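Side-chain contacts in endoribonuclease ToxN (Bacillus thuringiensis, PDB 4ATO), which cleaves RNA within A-rich sequences as the toxin of a type III toxin-antitoxin system and is held in check by the repeats of its antitoxic RNA ToxI: residues Lys26-Lys31 / Val84-Pro89; His49-Pro54 / Lys161-Cys166. All coordinates share one frame; numbering follows the deposited sequence.

Contact 1: residues Lys26-Lys31 / Val84-Pro89; sequences KVPFNK and VNNMIP. With nucleotides of chain B.
Pro28 and Asn86 pass alongside each other with their side chains running opposite ways, Pro28 CG 3.7 Å from Asn86 CB. On the side away from the RNA, Val27 and Ile88 meet methyl to methyl, CG2 to CG2, in a loose apolar contact that Leu162 of helix 159-169 covers. With CG anti to its own carbonyl carbon (chi1 -60°), Asn86 sends its amide past Pro28 to the bound RNA, where it reads the Watson-Crick edge of A3 of chain B. Its OD1 accepts from N6 of A3 at 2.8 Å in an almost straight bond (176°), and its ND2 donates to N1 of A3 at 3.2 Å; two bonds from one amide fix which way round the amide lies. The ND2 also comes near Lys26 O, but at a poor angle for bonding.

The two segments, a loop after helix 14-23 and a break in strand 78-89 of the antiparallel sheet, both border the site in which this SH3-clan toxin holds three consecutive adenines of its antitoxin. Lys26 O accepts a hydrogen bond from N6 of A2 of chain B at 3.0 Å, and Val27 O one from N6 of A1 of chain B at 2.8 Å. The aromatic ring of Phe29 is laid over the A1 base, whose C5 sits 3.5 Å above the centre of the ring. Aliphatic CG of Lys26 approaches A3 C2 to 4.0 Å, while the amine at the far end of the chain turns away to the carbonyl of Cys156.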
loop_
_atom_site.group_PDB
_atom_site.type_symbol
_atom_site.label_atom_id
_atom_site.label_comp_id
_atom_site.label_asym_id
_atom_site.label_seq_id
_atom_site.Cartn_x
_atom_site.Cartn_y
_atom_site.Cartn_z
ATOM N N LYS A 26 -13.127 -21.975 -33.458
ATOM C CA LYS A 26 -13.274 -21.244 -32.194
ATOM C C LYS A 26 -12.985 -19.749 -32.314
ATOM O O LYS A 26 -13.154 -19.005 -31.341
ATOM C CB LYS A 26 -12.405 -21.848 -31.084
ATOM C CG LYS A 26 -12.785 -23.256 -30.660
ATOM C CD LYS A 26 -11.678 -23.839 -29.805
ATOM C CE LYS A 26 -11.638 -25.337 -29.882
ATOM N NZ LYS A 26 -10.245 -25.825 -29.715
ATOM N N VAL A 27 -12.549 -19.305 -33.488
ATOM C CA VAL A 27 -12.350 -17.874 -33.718
ATOM C C VAL A 27 -13.693 -17.162 -33.536
ATOM O O VAL A 27 -14.720 -17.655 -33.998
ATOM C CB VAL A 27 -11.780 -17.595 -35.131
ATOM C CG1 VAL A 27 -11.671 -16.098 -35.384
ATOM C CG2 VAL A 27 -10.419 -18.256 -35.297
ATOM N N PRO A 28 -13.699 -16.018 -32.832
ATOM C CA PRO A 28 -14.981 -15.365 -32.533
ATOM C C PRO A 28 -15.660 -14.742 -33.752
ATOM O O PRO A 28 -14.983 -14.104 -34.570
ATOM C CB PRO A 28 -14.588 -14.254 -31.550
ATOM C CG PRO A 28 -13.248 -14.679 -30.995
ATOM C CD PRO A 28 -12.575 -15.368 -32.133
ATOM N N PHE A 29 -16.980 -14.924 -33.856
ATOM C CA PHE A 29 -17.786 -14.233 -34.860
ATOM C C PHE A 29 -17.537 -12.732 -34.684
ATOM O O PHE A 29 -17.508 -12.233 -33.557
ATOM C CB PHE A 29 -19.281 -14.500 -34.646
ATOM C CG PHE A 29 -19.708 -15.928 -34.872
ATOM C CD1 PHE A 29 -18.873 -16.840 -35.486
ATOM C CD2 PHE A 29 -20.977 -16.343 -34.488
ATOM C CE1 PHE A 29 -19.288 -18.149 -35.698
ATOM C CE2 PHE A 29 -21.401 -17.647 -34.696
ATOM C CZ PHE A 29 -20.557 -18.548 -35.299
ATOM N N ASN A 30 -17.368 -12.005 -35.765
ATOM C CA ASN A 30 -17.062 -10.600 -35.664
ATOM C C ASN A 30 -18.268 -9.712 -35.413
ATOM O O ASN A 30 -18.137 -8.619 -34.920
ATOM C CB ASN A 30 -16.335 -10.153 -36.922
ATOM C CG ASN A 30 -15.069 -9.398 -36.624
ATOM O OD1 ASN A 30 -14.477 -9.557 -35.581
ATOM N ND2 ASN A 30 -14.658 -8.569 -37.546
ATOM N N LYS A 31 -19.443 -10.196 -35.768
ATOM C CA LYS A 31 -20.670 -9.421 -35.713
ATOM C C LYS A 31 -20.494 -7.959 -36.022
ATOM O O LYS A 31 -20.758 -7.127 -35.184
ATOM C CB LYS A 31 -21.330 -9.555 -34.359
ATOM C CG LYS A 31 -21.785 -10.954 -34.040
ATOM C CD LYS A 31 -22.194 -11.059 -32.596
ATOM C CE LYS A 31 -22.378 -12.501 -32.207
ATOM N NZ LYS A 31 -23.777 -12.722 -31.775
ATOM N N VAL A 84 -9.009 -14.747 -23.308
ATOM C CA VAL A 84 -7.648 -15.082 -23.717
ATOM C C VAL A 84 -7.599 -16.425 -24.452
ATOM O O VAL A 84 -6.739 -16.618 -25.315
ATOM C CB VAL A 84 -6.579 -14.915 -22.587
ATOM C CG1 VAL A 84 -7.224 -14.546 -21.267
ATOM C CG2 VAL A 84 -5.682 -16.141 -22.463
ATOM N N ASN A 85 -8.564 -17.307 -24.185
ATOM C CA ASN A 85 -8.679 -18.567 -24.935
ATOM C C ASN A 85 -8.938 -18.374 -26.433
ATOM O O ASN A 85 -8.620 -19.251 -27.234
ATOM C CB ASN A 85 -9.767 -19.475 -24.355
ATOM C CG ASN A 85 -11.131 -18.781 -24.254
ATOM O OD1 ASN A 85 -11.220 -17.627 -23.833
ATOM N ND2 ASN A 85 -12.189 -19.485 -24.642
ATOM N N ASN A 86 -9.531 -17.241 -26.808
ATOM C CA ASN A 86 -9.786 -16.964 -28.225
ATOM C C ASN A 86 -8.850 -15.917 -28.847
ATOM O O ASN A 86 -9.186 -15.328 -29.866
ATOM C CB ASN A 86 -11.235 -16.511 -28.437
ATOM C CG ASN A 86 -12.256 -17.552 -27.984
ATOM O OD1 ASN A 86 -13.320 -17.207 -27.485
ATOM N ND2 ASN A 86 -11.934 -18.824 -28.168
ATOM N N MET A 87 -7.693 -15.671 -28.242
ATOM C CA MET A 87 -6.756 -14.714 -28.829
ATOM C C MET A 87 -6.236 -15.206 -30.182
ATOM O O MET A 87 -6.123 -16.409 -30.418
ATOM C CB MET A 87 -5.603 -14.385 -27.870
ATOM C CG MET A 87 -4.597 -15.487 -27.682
ATOM S SD MET A 87 -3.322 -14.973 -26.529
ATOM C CE MET A 87 -2.825 -16.552 -25.840
ATOM N N ILE A 88 -5.958 -14.265 -31.077
ATOM C CA ILE A 88 -5.578 -14.594 -32.446
ATOM C C ILE A 88 -4.419 -13.729 -32.934
ATOM O O ILE A 88 -4.261 -12.587 -32.495
ATOM C CB ILE A 88 -6.759 -14.427 -33.440
ATOM C CG1 ILE A 88 -7.313 -13.001 -33.390
ATOM C CG2 ILE A 88 -7.860 -15.420 -33.149
ATOM C CD1 ILE A 88 -8.322 -12.717 -34.484
ATOM N N PRO A 89 -3.592 -14.287 -33.833
ATOM C CA PRO A 89 -2.524 -13.516 -34.469
ATOM C C PRO A 89 -3.107 -12.801 -35.673
ATOM O O PRO A 89 -3.887 -13.415 -36.398
ATOM C CB PRO A 89 -1.549 -14.601 -34.925
ATOM C CG PRO A 89 -2.432 -15.780 -35.223
ATOM C CD PRO A 89 -3.575 -15.707 -34.246
ATOM O "O5'" A B 1 -20.042 -13.847 -28.916
ATOM C "C5'" A B 1 -21.450 -13.668 -28.855
ATOM C "C4'" A B 1 -22.184 -14.897 -29.320
ATOM O "O4'" A B 1 -21.772 -15.226 -30.667
ATOM C "C3'" A B 1 -21.922 -16.165 -28.527
ATOM O "O3'" A B 1 -22.721 -16.246 -27.358
ATOM C "C2'" A B 1 -22.222 -17.265 -29.540
ATOM O "O2'" A B 1 -23.616 -17.487 -29.624
ATOM C "C1'" A B 1 -21.768 -16.622 -30.845
ATOM N N9 A B 1 -20.415 -17.041 -31.265
ATOM C C8 A B 1 -19.332 -16.208 -31.418
ATOM N N7 A B 1 -18.254 -16.816 -31.857
ATOM C C5 A B 1 -18.651 -18.137 -32.024
ATOM C C6 A B 1 -17.959 -19.282 -32.475
ATOM N N6 A B 1 -16.671 -19.288 -32.846
ATOM N N1 A B 1 -18.642 -20.443 -32.527
ATOM C C2 A B 1 -19.930 -20.438 -32.154
ATOM N N3 A B 1 -20.687 -19.429 -31.719
ATOM C C4 A B 1 -19.983 -18.289 -31.672
ATOM P P A B 3 -22.301 -22.349 -23.997
ATOM O OP1 A B 3 -23.382 -23.067 -23.279
ATOM O OP2 A B 3 -21.985 -20.956 -23.597
ATOM O "O5'" A B 3 -20.974 -23.232 -24.009
ATOM C "C5'" A B 3 -20.999 -24.582 -24.461
ATOM C "C4'" A B 3 -19.607 -25.142 -24.600
ATOM O "O4'" A B 3 -18.955 -24.552 -25.753
ATOM C "C3'" A B 3 -18.660 -24.861 -23.440
ATOM O "O3'" A B 3 -18.819 -25.781 -22.369
ATOM C "C2'" A B 3 -17.285 -24.921 -24.101
ATOM O "O2'" A B 3 -16.857 -26.264 -24.253
ATOM C "C1'" A B 3 -17.579 -24.356 -25.490
ATOM N N9 A B 3 -17.283 -22.912 -25.585
ATOM C C8 A B 3 -18.073 -21.859 -25.177
ATOM N N7 A B 3 -17.555 -20.675 -25.416
ATOM C C5 A B 3 -16.349 -20.962 -26.033
ATOM C C6 A B 3 -15.325 -20.137 -26.527
ATOM N N6 A B 3 -15.365 -18.806 -26.474
ATOM N N1 A B 3 -14.249 -20.732 -27.091
ATOM C C2 A B 3 -14.211 -22.075 -27.133
ATOM N N3 A B 3 -15.108 -22.961 -26.698
ATOM C C4 A B 3 -16.170 -22.333 -26.153
ATOM P P A B 2 -22.224 -17.086 -26.081
ATOM O OP1 A B 2 -23.298 -16.997 -25.069
ATOM O OP2 A B 2 -20.863 -16.594 -25.735
ATOM O "O5'" A B 2 -22.121 -18.568 -26.636
ATOM C "C5'" A B 2 -23.270 -19.371 -26.835
ATOM C "C4'" A B 2 -22.876 -20.717 -27.368
ATOM O "O4'" A B 2 -22.112 -20.539 -28.584
ATOM C "C3'" A B 2 -21.974 -21.532 -26.455
ATOM O "O3'" A B 2 -22.710 -22.312 -25.538
ATOM C "C2'" A B 2 -21.131 -22.362 -27.418
ATOM O "O2'" A B 2 -21.827 -23.539 -27.807
ATOM C "C1'" A B 2 -21.038 -21.447 -28.632
ATOM N N9 A B 2 -19.778 -20.673 -28.703
ATOM C C8 A B 2 -19.620 -19.349 -28.371
ATOM N N7 A B 2 -18.420 -18.877 -28.604
ATOM C C5 A B 2 -17.750 -19.949 -29.170
ATOM C C6 A B 2 -16.435 -20.092 -29.644
ATOM N N6 A B 2 -15.559 -19.100 -29.631
ATOM N N1 A B 2 -16.055 -21.287 -30.149
ATOM C C2 A B 2 -16.963 -22.273 -30.160
ATOM N N3 A B 2 -18.227 -22.261 -29.742
ATOM C C4 A B 2 -18.570 -21.057 -29.251
#

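Contact 2: residues His49-Pro54 / Lys161-Cys166; sequences HDYFVP and KLEEKC
Glu163 meets both His49 and Tyr51, whereas Leu162 just before it faces the sheet and packs on Ile88 and Pro89. The CG methylene of Glu163 lies over one face of the imidazole of His49, 3.7 Å from the ring centroid, a CH-pi contact displaced toward the ring's rim. Carboxylate and imidazole are only 29° from parallel. Extended beyond CG (chi2 172°), the glutamate chain carries OE2 past the histidine to the hydroxyl of Tyr51, which donates a hydrogen bond modelled very short, 2.5 Å from Tyr51 OH to Glu163 OE2, its exact length uncertain at this resolution. That oxygen lies in the plane of the phenol ring, and the carboxylate stands nearly square to it, the planes 81° apart. Tyr136 of helix 108-139 also hydrogen-bonds OE2, so two tyrosines hold one oxygen and would be expected to favour the charged carboxylate.

The contact joins strand 51-56, an inner strand of the antiparallel sheet, and the loop leading into it to helix 159-169, the last helix of the modelled chain. Three residues after Glu163, close to one helical turn on, Cys166 brings its thiol to the edge of the His49 ring. There SG, turned anti to its backbone N, lies in the imidazole plane 3.7 Å from ND1, a buried nitrogen with no polar partner in the model.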
loop_
_atom_site.group_PDB
_atom_site.type_symbol
_atom_site.label_atom_id
_atom_site.label_comp_id
_atom_site.label_asym_id
_atom_site.label_seq_id
_atom_site.Cartn_x
_atom_site.Cartn_y
_atom_site.Cartn_z
ATOM N N HIS A 49 4.557 -12.664 -33.988
ATOM C CA HIS A 49 3.163 -12.325 -34.324
ATOM C C HIS A 49 2.542 -11.303 -33.370
ATOM O O HIS A 49 2.757 -11.350 -32.155
ATOM C CB HIS A 49 2.294 -13.583 -34.362
ATOM C CG HIS A 49 2.834 -14.659 -35.255
ATOM N ND1 HIS A 49 2.522 -14.740 -36.597
ATOM C CD2 HIS A 49 3.677 -15.690 -35.003
ATOM C CE1 HIS A 49 3.146 -15.775 -37.131
ATOM N NE2 HIS A 49 3.855 -16.366 -36.185
ATOM N N ASP A 50 1.779 -10.371 -33.932
ATOM C CA ASP A 50 0.952 -9.477 -33.127
ATOM C C ASP A 50 -0.326 -10.212 -32.736
ATOM O O ASP A 50 -1.111 -10.603 -33.603
ATOM C CB ASP A 50 0.589 -8.219 -33.921
ATOM C CG ASP A 50 1.801 -7.372 -34.272
ATOM O OD1 ASP A 50 2.668 -7.160 -33.397
ATOM O OD2 ASP A 50 1.884 -6.913 -35.429
ATOM N N TYR A 51 -0.533 -10.411 -31.438
ATOM C CA TYR A 51 -1.736 -11.089 -30.956
ATOM C C TYR A 51 -2.780 -10.127 -30.419
ATOM O O TYR A 51 -2.457 -9.067 -29.892
ATOM C CB TYR A 51 -1.402 -12.119 -29.878
ATOM C CG TYR A 51 -1.180 -13.511 -30.412
ATOM C CD1 TYR A 51 0.065 -13.896 -30.895
ATOM C CD2 TYR A 51 -2.211 -14.449 -30.420
ATOM C CE1 TYR A 51 0.285 -15.184 -31.384
ATOM C CE2 TYR A 51 -2.006 -15.739 -30.906
ATOM C CZ TYR A 51 -0.749 -16.098 -31.392
ATOM O OH TYR A 51 -0.523 -17.371 -31.872
ATOM N N PHE A 52 -4.037 -10.528 -30.547
ATOM C CA PHE A 52 -5.159 -9.686 -30.176
ATOM C C PHE A 52 -6.190 -10.508 -29.428
ATOM O O PHE A 52 -6.549 -11.602 -29.865
ATOM C CB PHE A 52 -5.745 -9.026 -31.428
ATOM C CG PHE A 52 -4.793 -8.071 -32.088
ATOM C CD1 PHE A 52 -4.703 -6.754 -31.659
ATOM C CD2 PHE A 52 -3.953 -8.497 -33.113
ATOM C CE1 PHE A 52 -3.814 -5.872 -32.257
ATOM C CE2 PHE A 52 -3.059 -7.616 -33.719
ATOM C CZ PHE A 52 -2.993 -6.307 -33.294
ATOM N N VAL A 53 -6.634 -9.982 -28.286
ATOM C CA VAL A 53 -7.531 -10.690 -27.384
ATOM C C VAL A 53 -8.937 -10.112 -27.483
ATOM O O VAL A 53 -9.159 -8.941 -27.177
ATOM C CB VAL A 53 -7.059 -10.605 -25.907
ATOM C CG1 VAL A 53 -7.941 -11.472 -25.031
ATOM C CG2 VAL A 53 -5.583 -11.001 -25.768
ATOM N N PRO A 54 -9.894 -10.938 -27.901
ATOM C CA PRO A 54 -11.266 -10.482 -28.145
ATOM C C PRO A 54 -12.037 -10.149 -26.865
ATOM O O PRO A 54 -11.865 -10.806 -25.847
ATOM C CB PRO A 54 -11.913 -11.687 -28.846
ATOM C CG PRO A 54 -11.111 -12.883 -28.344
ATOM C CD PRO A 54 -9.706 -12.369 -28.218
ATOM N N LYS A 161 -1.814 -23.297 -35.526
ATOM C CA LYS A 161 -2.480 -23.339 -36.818
ATOM C C LYS A 161 -2.781 -21.921 -37.313
ATOM O O LYS A 161 -2.535 -21.604 -38.476
ATOM C CB LYS A 161 -3.750 -24.190 -36.752
ATOM C CG LYS A 161 -4.258 -24.646 -38.113
ATOM C CD LYS A 161 -5.348 -25.707 -37.989
ATOM C CE LYS A 161 -5.778 -26.231 -39.360
ATOM N NZ LYS A 161 -6.925 -27.184 -39.278
ATOM N N LEU A 162 -3.284 -21.065 -36.424
ATOM C CA LEU A 162 -3.579 -19.681 -36.790
ATOM C C LEU A 162 -2.314 -18.897 -37.159
ATOM O O LEU A 162 -2.362 -18.002 -38.002
ATOM C CB LEU A 162 -4.337 -18.956 -35.669
ATOM C CG LEU A 162 -5.731 -19.475 -35.283
ATOM C CD1 LEU A 162 -6.422 -18.513 -34.310
ATOM C CD2 LEU A 162 -6.591 -19.727 -36.516
ATOM N N GLU A 163 -1.186 -19.227 -36.531
ATOM C CA GLU A 163 0.074 -18.558 -36.859
ATOM C C GLU A 163 0.527 -18.901 -38.275
ATOM O O GLU A 163 1.045 -18.041 -38.999
ATOM C CB GLU A 163 1.175 -18.898 -35.842
ATOM C CG GLU A 163 1.063 -18.109 -34.552
ATOM C CD GLU A 163 2.020 -18.587 -33.483
ATOM O OE1 GLU A 163 3.084 -19.133 -33.845
ATOM O OE2 GLU A 163 1.707 -18.420 -32.281
ATOM N N GLU A 164 0.339 -20.161 -38.659
ATOM C CA GLU A 164 0.606 -20.589 -40.028
ATOM C C GLU A 164 -0.259 -19.806 -41.002
ATOM O O GLU A 164 0.219 -19.344 -42.028
ATOM C CB GLU A 164 0.309 -22.075 -40.204
ATOM C CG GLU A 164 1.391 -23.009 -39.720
ATOM C CD GLU A 164 1.180 -24.422 -40.226
ATOM O OE1 GLU A 164 0.334 -24.607 -41.133
ATOM O OE2 GLU A 164 1.852 -25.345 -39.718
ATOM N N LYS A 165 -1.542 -19.673 -40.677
ATOM C CA LYS A 165 -2.457 -18.924 -41.519
ATOM C C LYS A 165 -2.015 -17.472 -41.647
ATOM O O LYS A 165 -2.107 -16.879 -42.724
ATOM C CB LYS A 165 -3.878 -19.008 -40.978
ATOM C CG LYS A 165 -4.543 -20.339 -41.255
ATOM C CD LYS A 165 -5.820 -20.145 -42.053
ATOM C CE LYS A 165 -5.762 -20.853 -43.393
ATOM N NZ LYS A 165 -7.109 -20.888 -44.048
ATOM N N CYS A 166 -1.526 -16.901 -40.550
ATOM C CA CYS A 166 -0.997 -15.544 -40.580
ATOM C C CYS A 166 0.188 -15.474 -41.537
ATOM O O CYS A 166 0.290 -14.552 -42.341
ATOM C CB CYS A 166 -0.583 -15.090 -39.179
ATOM S SG CYS A 166 0.126 -13.425 -39.103
#

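Contacts 1 and 2 have centres 9 Å apart and share one antiparallel sheet, in which strands 78-89 and 51-56 are neighbours. Along the chain their segments alternate: 26-31, 49-54, 84-89, then 161-166. The two contacts touch directly, Ile88 O lying 2.8 Å from Phe52 N in a probable hydrogen bond between the strands, and Asn86 O packing against Pro54 CD at 3.4 Å. Helix 159-169 belongs to contact 2 yet also reaches contact 1 through Leu162. Contact 1 faces the bound adenines, while the nearest atom of contact 2 is about 8 Å from the RNA, this contact joining helix 159-169 to the sheet away from the bound RNA.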